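PDB 6FJY: CsuC from Acinetobacter baumannii, which serves as the periplasmic chaperone of the archaic chaperone-usher Csu pilus, binding the tip adhesin subunit CsuE in a pre-assembly complex that relies on donor-strand complementation. Local coordinates for residues V21-T26 against V33-F38; P147-S152 against A173-L178. One frame throughout, in Å; residues are numbered along the deposited sequence.

Contact 1: residues V21-T26 against V33-F38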
ATOM      1  N   VAL A  21       5.613   6.218  -2.445  1.00 59.85           N
ATOM      2  CA  VAL A  21       5.270   4.930  -3.032  1.00 49.75           C
ATOM      3  C   VAL A  21       6.563   4.313  -3.538  1.00 52.31           C
ATOM      4  O   VAL A  21       7.397   5.013  -4.118  1.00 50.24           O
ATOM      5  CB  VAL A  21       4.236   5.054  -4.166  1.00 56.69           C
ATOM      6  CG1 VAL A  21       4.063   3.718  -4.864  1.00 50.85           C
ATOM      7  CG2 VAL A  21       2.877   5.528  -3.607  1.00 52.18           C
ATOM      8  N   TRP A  22       6.758   3.028  -3.263  1.00 58.30           N
ATOM      9  CA  TRP A  22       7.991   2.352  -3.621  1.00 47.82           C
ATOM     10  C   TRP A  22       7.837   1.636  -4.950  1.00 49.03           C
ATOM     11  O   TRP A  22       6.798   1.035  -5.236  1.00 35.69           O
ATOM     12  CB  TRP A  22       8.406   1.378  -2.523  1.00 52.46           C
ATOM     13  CG  TRP A  22       8.755   2.094  -1.270  1.00 61.03           C
ATOM     14  CD1 TRP A  22       8.020   2.141  -0.129  1.00 69.76           C
ATOM     15  CD2 TRP A  22       9.917   2.895  -1.033  1.00 61.90           C
ATOM     16  NE1 TRP A  22       8.653   2.916   0.811  1.00 80.96           N
ATOM     17  CE2 TRP A  22       9.822   3.390   0.281  1.00 70.51           C
ATOM     18  CE3 TRP A  22      11.037   3.228  -1.796  1.00 63.64           C
ATOM     19  CZ2 TRP A  22      10.797   4.209   0.846  1.00 66.60           C
ATOM     20  CZ3 TRP A  22      12.013   4.035  -1.226  1.00 64.56           C
ATOM     21  CH2 TRP A  22      11.879   4.525   0.074  1.00 70.16           C
ATOM     22  N   LEU A  23       8.877   1.735  -5.770  1.00 63.32           N
ATOM     23  CA  LEU A  23       8.968   1.051  -7.052  1.00 52.91           C
ATOM     24  C   LEU A  23      10.186   0.147  -6.984  1.00 54.36           C
ATOM     25  O   LEU A  23      11.314   0.641  -6.863  1.00 38.49           O
ATOM     26  CB  LEU A  23       9.136   2.067  -8.178  1.00 59.82           C
ATOM     27  CG  LEU A  23       7.914   2.955  -8.411  1.00 65.36           C
ATOM     28  CD1 LEU A  23       8.156   3.930  -9.559  1.00 57.68           C
ATOM     29  CD2 LEU A  23       6.658   2.123  -8.622  1.00 70.48           C
ATOM     30  N   GLN A  24       9.965  -1.165  -7.066  1.00 57.80           N
ATOM     31  CA  GLN A  24      11.029  -2.138  -6.900  1.00 60.20           C
ATOM     32  C   GLN A  24      10.981  -3.177  -8.017  1.00 60.10           C
ATOM     33  O   GLN A  24       9.938  -3.783  -8.274  1.00 58.87           O
ATOM     34  CB  GLN A  24      10.933  -2.792  -5.516  1.00 55.00           C
ATOM     35  CG  GLN A  24      12.134  -3.659  -5.151  1.00 59.44           C
ATOM     36  CD  GLN A  24      12.160  -3.967  -3.676  1.00 70.46           C
ATOM     37  OE1 GLN A  24      11.257  -3.567  -2.940  1.00 67.34           O
ATOM     38  NE2 GLN A  24      13.188  -4.666  -3.229  1.00 73.02           N
ATOM     39  N   ASN A  25      12.111  -3.344  -8.699  1.00 65.88           N
ATOM     40  CA  ASN A  25      12.292  -4.344  -9.749  1.00 73.83           C
ATOM     41  C   ASN A  25      13.032  -5.533  -9.152  1.00 72.65           C
ATOM     42  O   ASN A  25      14.226  -5.434  -8.840  1.00 60.99           O
ATOM     43  CB  ASN A  25      13.073  -3.758 -10.926  1.00 69.20           C
ATOM     44  CG  ASN A  25      13.146  -4.697 -12.121  1.00 67.13           C
ATOM     45  OD1 ASN A  25      13.161  -5.921 -11.983  1.00 59.96           O
ATOM     46  ND2 ASN A  25      13.214  -4.113 -13.310  1.00 74.28           N
ATOM     47  N   THR A  26      12.332  -6.657  -9.005  1.00 69.26           N
ATOM     48  CA  THR A  26      12.930  -7.896  -8.524  1.00 77.63           C
ATOM     49  C   THR A  26      13.304  -8.858  -9.647  1.00 79.81           C
ATOM     50  O   THR A  26      13.825  -9.945  -9.365  1.00 69.52           O
ATOM     51  CB  THR A  26      11.991  -8.588  -7.532  1.00 88.02           C
ATOM     52  OG1 THR A  26      10.662  -8.611  -8.071  1.00 91.27           O
ATOM     53  CG2 THR A  26      12.010  -7.867  -6.187  1.00 78.41           C
ATOM     54  N   VAL A  33       9.550   3.444 -16.286  1.00 63.66           N
ATOM     55  CA  VAL A  33       8.306   3.783 -15.609  1.00 60.82           C
ATOM     56  C   VAL A  33       8.011   5.263 -15.793  1.00 48.32           C
ATOM     57  O   VAL A  33       8.863   6.112 -15.513  1.00 47.15           O
ATOM     58  CB  VAL A  33       8.385   3.441 -14.110  1.00 62.76           C
ATOM     59  CG1 VAL A  33       7.091   3.758 -13.432  1.00 74.42           C
ATOM     60  CG2 VAL A  33       8.743   1.974 -13.940  1.00 74.67           C
ATOM     61  N   GLN A  34       6.793   5.564 -16.217  1.00 63.20           N
ATOM     62  CA  GLN A  34       6.251   6.912 -16.252  1.00 56.34           C
ATOM     63  C   GLN A  34       5.196   7.024 -15.164  1.00 53.42           C
ATOM     64  O   GLN A  34       4.449   6.072 -14.920  1.00 31.57           O
ATOM     65  CB  GLN A  34       5.622   7.241 -17.606  1.00 59.49           C
ATOM     66  CG  GLN A  34       5.107   8.673 -17.702  1.00 78.53           C
ATOM     67  CD  GLN A  34       4.144   8.888 -18.860  1.00 93.08           C
ATOM     68  OE1 GLN A  34       3.719   7.938 -19.515  1.00 96.72           O
ATOM     69  NE2 GLN A  34       3.782  10.142 -19.103  1.00103.72           N
ATOM     70  N   ILE A  35       5.180   8.165 -14.481  1.00 50.48           N
ATOM     71  CA  ILE A  35       4.285   8.419 -13.361  1.00 49.68           C
ATOM     72  C   ILE A  35       3.522   9.705 -13.635  1.00 49.33           C
ATOM     73  O   ILE A  35       4.129  10.734 -13.938  1.00 41.08           O
ATOM     74  CB  ILE A  35       5.059   8.528 -12.036  1.00 58.47           C
ATOM     75  CG1 ILE A  35       5.883   7.259 -11.797  1.00 66.11           C
ATOM     76  CG2 ILE A  35       4.110   8.704 -10.890  1.00 44.98           C
ATOM     77  CD1 ILE A  35       7.323   7.360 -12.287  1.00 63.24           C
ATOM     78  N   ARG A  36       2.196   9.642 -13.560  1.00 69.93           N
ATOM     79  CA  ARG A  36       1.344  10.824 -13.649  1.00 54.25           C
ATOM     80  C   ARG A  36       0.286  10.770 -12.552  1.00 48.53           C
ATOM     81  O   ARG A  36      -0.074   9.696 -12.071  1.00 30.27           O
ATOM     82  CB  ARG A  36       0.668  10.935 -15.018  1.00 54.53           C
ATOM     83  CG  ARG A  36       1.617  11.319 -16.156  1.00 70.10           C
ATOM     84  CD  ARG A  36       0.937  11.200 -17.503  1.00 76.10           C
ATOM     85  NE  ARG A  36       0.621   9.813 -17.830  1.00 96.57           N
ATOM     86  CZ  ARG A  36      -0.085   9.439 -18.892  1.00116.12           C
ATOM     87  NH1 ARG A  36      -0.562  10.351 -19.730  1.00129.47           N
ATOM     88  NH2 ARG A  36      -0.325   8.154 -19.113  1.00118.70           N
ATOM     89  N   VAL A  37      -0.199  11.936 -12.129  1.00 57.54           N
ATOM     90  CA  VAL A  37      -1.256  11.989 -11.123  1.00 56.80           C
ATOM     91  C   VAL A  37      -2.386  12.853 -11.668  1.00 40.53           C
ATOM     92  O   VAL A  37      -2.176  14.017 -12.019  1.00 32.30           O
ATOM     93  CB  VAL A  37      -0.763  12.517  -9.763  1.00 56.70           C
ATOM     94  CG1 VAL A  37      -1.912  12.534  -8.744  1.00 55.74           C
ATOM     95  CG2 VAL A  37       0.369  11.661  -9.254  1.00 58.25           C
ATOM     96  N   PHE A  38      -3.580  12.291 -11.707  1.00 50.48           N
ATOM     97  CA  PHE A  38      -4.759  12.950 -12.235  1.00 57.52           C
ATOM     98  C   PHE A  38      -5.744  13.222 -11.111  1.00 50.09           C
ATOM     99  O   PHE A  38      -5.835  12.462 -10.147  1.00 41.09           O
ATOM    100  CB  PHE A  38      -5.432  12.090 -13.312  1.00 47.75           C
ATOM    101  CG  PHE A  38      -4.604  11.915 -14.555  1.00 69.84           C
ATOM    102  CD1 PHE A  38      -4.700  12.822 -15.599  1.00 70.86           C
ATOM    103  CD2 PHE A  38      -3.711  10.860 -14.672  1.00 69.53           C
ATOM    104  CE1 PHE A  38      -3.940  12.665 -16.740  1.00 76.06           C
ATOM    105  CE2 PHE A  38      -2.952  10.698 -15.814  1.00 72.47           C
ATOM    106  CZ  PHE A  38      -3.061  11.601 -16.844  1.00 81.70           C
TER
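The hydrophobic interior of the N-terminal immunoglobulin-like sandwich of a PapD-type chaperone is bridged here, where Leu23 meets Val33 and Ile35. The two strands follow each other in sequence but bond to different partners, so they touch through side chains only, and their closest CA atoms, of Leu23 and Val33, lie 9.0 Å apart. A leucine suits such a gap because it does not branch until CG. Its chain is fully stretched to one methyl (chi2 -179°), and this CD1 alone makes the contact, approaching Val33 CG1 to 4.0 Å and Ile35 CD1 more loosely at 4.5 Å. The receiving methyl of Val33 is the one anti to its backbone N (chi1 -178°); the two side chains meet at a slant. Val33 CG1 and Ile35 CD1 are themselves 3.8 Å apart, so the Leu23 methyl rests against two methyls that touch each other. Beta-branched valine and isoleucine fit an extended backbone and present broad carbon surfaces to the interior. Near the end of its strand, buried Asn25 accepts at OD1 from Gly27 N, while its ND2 donates to Thr29 O and Ile64 O; the first two bonds brace the turn that leads to the second strand, and the third ties it to strand 55-64. Strand 18-25 lies between strands 3-6 and 69-76, and strand 31-41 pairs with 48-50, 55-64 and 85-95. Phe3 and Ile5 also cover Leu23, whereas Val92 and Ile64 touch Val33, and Leu90 and Leu72 pack on Ile35.

Contact 2: residues P147-S152 against A173-L178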
ATOM      1  N   PRO A 147     -18.740   7.741   4.638  1.00 60.05           N
ATOM      2  CA  PRO A 147     -19.706   7.773   3.535  1.00 49.42           C
ATOM      3  C   PRO A 147     -21.138   7.714   4.045  1.00 57.22           C
ATOM      4  O   PRO A 147     -21.445   6.987   4.989  1.00 49.52           O
ATOM      5  CB  PRO A 147     -19.349   6.532   2.710  1.00 48.56           C
ATOM      6  CG  PRO A 147     -18.697   5.603   3.681  1.00 55.38           C
ATOM      7  CD  PRO A 147     -17.947   6.499   4.646  1.00 53.76           C
ATOM      8  N   VAL A 148     -22.012   8.498   3.414  1.00 66.00           N
ATOM      9  CA  VAL A 148     -23.449   8.497   3.687  1.00 68.01           C
ATOM     10  C   VAL A 148     -24.145   8.260   2.356  1.00 59.49           C
ATOM     11  O   VAL A 148     -24.220   9.172   1.521  1.00 48.95           O
ATOM     12  CB  VAL A 148     -23.941   9.808   4.324  1.00 61.72           C
ATOM     13  CG1 VAL A 148     -25.430   9.735   4.570  1.00 55.56           C
ATOM     14  CG2 VAL A 148     -23.210  10.094   5.631  1.00 55.60           C
ATOM     15  N   LEU A 149     -24.660   7.053   2.154  1.00 58.31           N
ATOM     16  CA  LEU A 149     -25.029   6.610   0.817  1.00 71.74           C
ATOM     17  C   LEU A 149     -26.539   6.484   0.666  1.00 77.96           C
ATOM     18  O   LEU A 149     -27.227   5.951   1.542  1.00 72.14           O
ATOM     19  CB  LEU A 149     -24.355   5.276   0.465  1.00 57.85           C
ATOM     20  CG  LEU A 149     -22.828   5.263   0.523  1.00 58.03           C
ATOM     21  CD1 LEU A 149     -22.255   3.935   0.037  1.00 64.63           C
ATOM     22  CD2 LEU A 149     -22.255   6.406  -0.290  1.00 61.31           C
ATOM     23  N   GLN A 150     -27.030   6.962  -0.473  1.00 78.29           N
ATOM     24  CA  GLN A 150     -28.417   6.823  -0.874  1.00 75.55           C
ATOM     25  C   GLN A 150     -28.455   6.294  -2.297  1.00 61.74           C
ATOM     26  O   GLN A 150     -27.519   6.490  -3.075  1.00 54.12           O
ATOM     27  CB  GLN A 150     -29.153   8.164  -0.787  1.00 81.42           C
ATOM     28  CG  GLN A 150     -29.689   8.474   0.583  1.00 80.09           C
ATOM     29  CD  GLN A 150     -30.135   9.906   0.713  1.00 82.64           C
ATOM     30  OE1 GLN A 150     -30.436  10.567  -0.279  1.00 77.63           O
ATOM     31  NE2 GLN A 150     -30.146  10.406   1.942  1.00 98.23           N
ATOM     32  N   TRP A 151     -29.527   5.584  -2.614  1.00 66.07           N
ATOM     33  CA  TRP A 151     -29.718   5.007  -3.931  1.00 71.49           C
ATOM     34  C   TRP A 151     -31.082   5.407  -4.481  1.00 85.31           C
ATOM     35  O   TRP A 151     -31.952   5.903  -3.763  1.00 69.40           O
ATOM     36  CB  TRP A 151     -29.576   3.478  -3.915  1.00 69.94           C
ATOM     37  CG  TRP A 151     -30.699   2.753  -3.239  1.00 77.20           C
ATOM     38  CD1 TRP A 151     -30.821   2.495  -1.912  1.00 71.33           C
ATOM     39  CD2 TRP A 151     -31.840   2.165  -3.869  1.00 81.23           C
ATOM     40  NE1 TRP A 151     -31.964   1.784  -1.671  1.00 76.75           N
ATOM     41  CE2 TRP A 151     -32.614   1.573  -2.856  1.00 84.07           C
ATOM     42  CE3 TRP A 151     -32.284   2.085  -5.190  1.00 93.87           C
ATOM     43  CZ2 TRP A 151     -33.816   0.916  -3.119  1.00 95.46           C
ATOM     44  CZ3 TRP A 151     -33.474   1.432  -5.451  1.00 99.04           C
ATOM     45  CH2 TRP A 151     -34.226   0.856  -4.421  1.00 99.35           C
ATOM     46  N   SER A 152     -31.232   5.203  -5.785  1.00 99.36           N
ATOM     47  CA  SER A 152     -32.445   5.416  -6.559  1.00 99.45           C
ATOM     48  C   SER A 152     -32.215   4.783  -7.920  1.00 98.81           C
ATOM     49  O   SER A 152     -31.081   4.737  -8.408  1.00 84.04           O
ATOM     50  CB  SER A 152     -32.798   6.903  -6.704  1.00 95.06           C
ATOM     51  OG  SER A 152     -31.964   7.544  -7.652  1.00 91.16           O
ATOM     52  N   ALA A 173     -16.696   5.903  -0.376  1.00 51.47           N
ATOM     53  CA  ALA A 173     -17.081   4.528  -0.117  1.00 46.67           C
ATOM     54  C   ALA A 173     -16.520   3.660  -1.236  1.00 52.42           C
ATOM     55  O   ALA A 173     -16.626   4.019  -2.412  1.00 44.17           O
ATOM     56  CB  ALA A 173     -18.603   4.376  -0.043  1.00 54.54           C
ATOM     57  N   ARG A 174     -15.873   2.554  -0.865  1.00 53.49           N
ATOM     58  CA  ARG A 174     -15.439   1.532  -1.818  1.00 56.77           C
ATOM     59  C   ARG A 174     -16.339   0.321  -1.579  1.00 60.99           C
ATOM     60  O   ARG A 174     -16.153  -0.429  -0.616  1.00 49.11           O
ATOM     61  CB  ARG A 174     -13.950   1.200  -1.675  1.00 52.66           C
ATOM     62  CG  ARG A 174     -13.432   0.247  -2.761  1.00 66.58           C
ATOM     63  CD  ARG A 174     -11.902   0.011  -2.759  1.00 74.08           C
ATOM     64  NE  ARG A 174     -11.308   0.164  -1.439  1.00 83.78           N
ATOM     65  CZ  ARG A 174     -10.417   1.095  -1.115  1.00 68.21           C
ATOM     66  NH1 ARG A 174      -9.995   1.970  -2.013  1.00 59.50           N
ATOM     67  NH2 ARG A 174      -9.955   1.161   0.123  1.00 71.88           N
ATOM     68  N   LEU A 175     -17.336   0.160  -2.443  1.00 61.46           N
ATOM     69  CA  LEU A 175     -18.351  -0.866  -2.293  1.00 63.57           C
ATOM     70  C   LEU A 175     -17.985  -2.091  -3.116  1.00 66.67           C
ATOM     71  O   LEU A 175     -17.506  -1.969  -4.248  1.00 58.68           O
ATOM     72  CB  LEU A 175     -19.713  -0.341  -2.730  1.00 68.28           C
ATOM     73  CG  LEU A 175     -20.243   0.894  -2.010  1.00 67.32           C
ATOM     74  CD1 LEU A 175     -21.579   1.270  -2.608  1.00 64.43           C
ATOM     75  CD2 LEU A 175     -20.359   0.662  -0.506  1.00 71.90           C
ATOM     76  N   SER A 176     -18.217  -3.271  -2.538  1.00 75.98           N
ATOM     77  CA  SER A 176     -17.859  -4.537  -3.172  1.00 85.00           C
ATOM     78  C   SER A 176     -19.106  -5.337  -3.534  1.00 93.92           C
ATOM     79  O   SER A 176     -19.367  -5.561  -4.717  1.00104.97           O
ATOM     80  CB  SER A 176     -16.912  -5.344  -2.276  1.00 69.25           C
ATOM     81  OG  SER A 176     -17.476  -5.580  -0.997  1.00 83.98           O
ATOM     82  N   ALA A 177     -19.881  -5.792  -2.553  1.00 91.74           N
ATOM     83  CA  ALA A 177     -21.049  -6.624  -2.807  1.00 95.06           C
ATOM     84  C   ALA A 177     -22.290  -5.886  -2.332  1.00104.68           C
ATOM     85  O   ALA A 177     -22.307  -5.333  -1.230  1.00112.12           O
ATOM     86  CB  ALA A 177     -20.934  -7.983  -2.111  1.00 90.84           C
ATOM     87  N   LEU A 178     -23.337  -5.894  -3.157  1.00104.77           N
ATOM     88  CA  LEU A 178     -24.563  -5.158  -2.897  1.00 97.78           C
ATOM     89  C   LEU A 178     -25.719  -6.135  -2.640  1.00108.78           C
ATOM     90  O   LEU A 178     -25.511  -7.196  -2.025  1.00110.23           O
ATOM     91  CB  LEU A 178     -24.812  -4.202  -4.065  1.00 95.63           C
ATOM     92  CG  LEU A 178     -23.928  -2.958  -4.245  1.00 91.92           C
ATOM     93  CD1 LEU A 178     -22.582  -3.301  -4.870  1.00 92.94           C
ATOM     94  CD2 LEU A 178     -24.639  -1.937  -5.109  1.00 90.53           C
TER
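The two backbones come closest at one end, with Pro147 CA 5.5 Å from Ala173 CA, and then diverge, so that Leu149 CA and Leu175 CA are already 10.5 Å apart. They do not pair as strands: this is packing across the second, C-terminal domain of a two-domain PapD-like chaperone, probably between the layers of its sandwich, joining strand 149-154 and its approach to strand 173-175. Side chains alone fill the widening gap, their size growing with it. At the narrow end the methyl of Ala173 lies against the proline ring, its CB 3.6 Å from Pro147 CB and 3.9 Å from Pro147 CG; a residue this small suits so close an approach. Proline, compact, apolar and without an N-H to donate, suits the loop entering strand 149-154. Leu149 covers the same methyl from farther along, bringing CD1 to 3.7 Å from Ala173 CB. Leucine, branching only at CG, can span the wider end: Leu149 and Leu175 reach for each other tip to tip, and Leu149 CD1 stands 3.8 Å from both Leu175 CD1 and Leu175 CD2, seated at the fork of the partner. In Leu149 a straight second torsion (chi2 -175°) carries CD1 outward to its partners. Ile236 of strand 232-238 also packs on Leu149. The backbone of Val148 bonds to Asn168, that of Gln150 to Lys166, and Arg174 N to Asp225 OD1. The CA–CB bond of Arg174 points away, and its guanidinium bonds to Tyr196 OH and Ser226 O and makes a cation-pi contact with Tyr9. Chemically the contact is carbon against carbon throughout: burial and close fit hold it, with no directional bond between the segments to fix their angle.

Both contacts are apolar packing between strands, or the approach to one, that do not pair with each other, but they lie on opposite sides of the chain's centre, their own centres 30 Å apart, and share no strand. Contact 1 belongs to the N-terminal domain and is wholly buried; contact 2 lies in the second part of the chain, mostly buried but with a partly exposed proline at one end. In contact 1, 84 Å² is buried, both sides summed, against 146 Å² in contact 2, in keeping with the nearer approach at one end. Their polar surroundings differ too, neutral amide bonding beside the first and a charged side chain beside the second.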